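Local coordinates for protein acetyl-CoA C-acetyltransferase (Syntrophomonas wolfei subsp. wolfei, PDB 7N7Z) that probably catalyses the thiolase reaction that joins two acetyl-CoA molecules into acetoacetyl-CoA, or runs it in reverse, as an acetyl-CoA C-acetyltransferase, at residues W309-V314 and S345-N350. Numbering follows the deposited sequence.
Sequences WKYEDV and SKTNHN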
loop_
_atom_site.group_PDB
_atom_site.type_symbol
_atom_site.label_atom_id
_atom_site.label_comp_id
_atom_site.label_asym_id
_atom_site.label_seq_id
_atom_site.Cartn_x
_atom_site.Cartn_y
_atom_site.Cartn_z
ATOM N N TRP B 309 -3.674 -46.027 26.052
ATOM C CA TRP B 309 -4.408 -45.449 27.165
ATOM C C TRP B 309 -5.906 -45.453 26.884
ATOM O O TRP B 309 -6.351 -45.479 25.733
ATOM C CB TRP B 309 -3.960 -44.010 27.427
ATOM C CG TRP B 309 -2.621 -43.867 28.071
ATOM C CD1 TRP B 309 -1.691 -44.844 28.270
ATOM C CD2 TRP B 309 -2.059 -42.661 28.604
ATOM N NE1 TRP B 309 -0.582 -44.321 28.894
ATOM C CE2 TRP B 309 -0.785 -42.982 29.109
ATOM C CE3 TRP B 309 -2.511 -41.341 28.702
ATOM C CZ2 TRP B 309 0.043 -42.032 29.705
ATOM C CZ3 TRP B 309 -1.690 -40.400 29.292
ATOM C CH2 TRP B 309 -0.427 -40.750 29.786
ATOM N N LYS B 310 -6.684 -45.424 27.960
ATOM C CA LYS B 310 -8.103 -45.114 27.897
ATOM C C LYS B 310 -8.306 -43.662 28.311
ATOM O O LYS B 310 -7.500 -43.093 29.052
ATOM C CB LYS B 310 -8.921 -46.039 28.801
ATOM C CG LYS B 310 -8.841 -47.522 28.444
ATOM C CD LYS B 310 -9.054 -47.785 26.953
ATOM C CE LYS B 310 -10.365 -47.197 26.440
ATOM N NZ LYS B 310 -10.521 -47.388 24.970
ATOM N N TYR B 311 -9.389 -43.061 27.817
ATOM C CA TYR B 311 -9.649 -41.656 28.117
ATOM C C TYR B 311 -9.614 -41.400 29.620
ATOM O O TYR B 311 -8.985 -40.445 30.089
ATOM C CB TYR B 311 -10.999 -41.233 27.539
ATOM C CG TYR B 311 -11.410 -39.847 27.970
ATOM C CD1 TYR B 311 -10.837 -38.723 27.393
ATOM C CD2 TYR B 311 -12.358 -39.661 28.967
ATOM C CE1 TYR B 311 -11.202 -37.453 27.787
ATOM C CE2 TYR B 311 -12.731 -38.395 29.368
ATOM C CZ TYR B 311 -12.149 -37.295 28.775
ATOM O OH TYR B 311 -12.513 -36.030 29.172
ATOM N N GLU B 312 -10.287 -42.257 30.392
ATOM C CA GLU B 312 -10.355 -42.092 31.839
ATOM C C GLU B 312 -8.995 -42.210 32.516
ATOM O O GLU B 312 -8.892 -41.902 33.709
ATOM C CB GLU B 312 -11.317 -43.122 32.443
ATOM C CG GLU B 312 -11.039 -44.573 32.050
ATOM C CD GLU B 312 -11.686 -44.969 30.734
ATOM O OE1 GLU B 312 -12.168 -44.070 30.012
ATOM O OE2 GLU B 312 -11.707 -46.178 30.419
ATOM N N ASP B 313 -7.957 -42.645 31.798
ATOM C CA ASP B 313 -6.628 -42.733 32.393
ATOM C C ASP B 313 -5.969 -41.365 32.527
ATOM O O ASP B 313 -5.124 -41.173 33.408
ATOM C CB ASP B 313 -5.732 -43.652 31.559
ATOM C CG ASP B 313 -6.190 -45.097 31.586
ATOM O OD1 ASP B 313 -6.880 -45.488 32.552
ATOM O OD2 ASP B 313 -5.856 -45.845 30.642
ATOM N N VAL B 314 -6.336 -40.411 31.671
ATOM C CA VAL B 314 -5.705 -39.098 31.694
ATOM C C VAL B 314 -6.189 -38.324 32.912
ATOM O O VAL B 314 -7.397 -38.207 33.155
ATOM C CB VAL B 314 -6.003 -38.337 30.394
ATOM C CG1 VAL B 314 -5.160 -37.074 30.308
ATOM C CG2 VAL B 314 -5.755 -39.238 29.191
ATOM N N SER B 345 -14.799 -32.199 34.628
ATOM C CA SER B 345 -14.161 -32.081 35.934
ATOM C C SER B 345 -12.652 -32.270 35.868
ATOM O O SER B 345 -11.969 -32.000 36.863
ATOM C CB SER B 345 -14.759 -33.103 36.905
ATOM O OG SER B 345 -14.107 -34.357 36.797
ATOM N N LYS B 346 -12.119 -32.726 34.737
ATOM C CA LYS B 346 -10.687 -32.911 34.543
ATOM C C LYS B 346 -10.252 -32.314 33.214
ATOM O O LYS B 346 -9.367 -32.840 32.533
ATOM C CB LYS B 346 -10.314 -34.390 34.619
ATOM C CG LYS B 346 -10.727 -35.065 35.919
ATOM C CD LYS B 346 -9.842 -36.263 36.238
ATOM C CE LYS B 346 -9.914 -37.322 35.147
ATOM N NZ LYS B 346 -9.982 -38.703 35.709
ATOM N N THR B 347 -10.870 -31.199 32.826
ATOM C CA THR B 347 -10.584 -30.569 31.543
ATOM C C THR B 347 -10.765 -29.065 31.671
ATOM O O THR B 347 -11.783 -28.608 32.202
ATOM C CB THR B 347 -11.502 -31.116 30.442
ATOM O OG1 THR B 347 -11.297 -32.528 30.299
ATOM C CG2 THR B 347 -11.222 -30.426 29.109
ATOM N N ASN B 348 -9.790 -28.307 31.177
ATOM C CA ASN B 348 -9.857 -26.850 31.157
ATOM C C ASN B 348 -10.364 -26.300 32.493
ATOM O O ASN B 348 -11.469 -25.777 32.584
ATOM C CB ASN B 348 -10.771 -26.379 30.020
ATOM C CG ASN B 348 -10.289 -26.841 28.661
ATOM O OD1 ASN B 348 -9.094 -27.047 28.452
ATOM N ND2 ASN B 348 -11.218 -27.010 27.728
ATOM N N HIS B 349 -9.528 -26.427 33.531
ATOM C CA HIS B 349 -9.945 -25.992 34.862
ATOM C C HIS B 349 -9.937 -24.475 34.992
ATOM O O HIS B 349 -10.735 -23.914 35.751
ATOM C CB HIS B 349 -9.026 -26.595 35.923
ATOM C CG HIS B 349 -9.330 -28.023 36.255
ATOM N ND1 HIS B 349 -8.411 -28.857 36.854
ATOM C CD2 HIS B 349 -10.451 -28.762 36.077
ATOM C CE1 HIS B 349 -8.951 -30.049 37.029
ATOM N NE2 HIS B 349 -10.188 -30.019 36.566
ATOM N N ASN B 350 -9.049 -23.800 34.270
ATOM C CA ASN B 350 -8.768 -22.385 34.472
ATOM C C ASN B 350 -9.051 -21.576 33.213
ATOM O O ASN B 350 -8.357 -20.605 32.908
ATOM C CB ASN B 350 -7.321 -22.198 34.919
ATOM C CG ASN B 350 -6.985 -23.011 36.157
ATOM O OD1 ASN B 350 -7.717 -22.990 37.146
ATOM N ND2 ASN B 350 -5.875 -23.739 36.102
#
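Lys346 reaches the end of the 3-10 turn 311-313 and the residue after it, its CE 3.3 Å from Val314 O; NZ stays 3.7 Å from Val314 O and 3.9 Å from Glu312 O, with no hydrogen bond to either. The lysine leaves its backbone with CG anti to the carbonyl carbon (chi1 -57°), and bends at chi3 and chi4 bring its end close to these carbonyl oxygens. Deeper in, Tyr311 OH and Thr347 OG1 come to 3.9 Å, their side chains crossing at about a right angle. The two hydroxyls do not bond each other but share the backbone of Asp343, Tyr311 OH pairing with its N and Thr347 OG1 with its O. Tyr311, CG anti to its N (chi1 172°), packs on Met300, Leu304 and the ring of Trp317. The turn is pinned by Lys310 N, which donates to Asp313 OD2 at 2.8 Å. Within 345-350, His349 NE2 donates to Ser345 O at 2.7 Å. Backbone bonds from Lys346 and Asn348 to Trp317 tie 345-350 alongside strand 316-319, an outermost strand of the mixed sheet within this chain; the contact joins the loop leading into that strand to the loop bonded along it, in the C-terminal half of the thiolase fold.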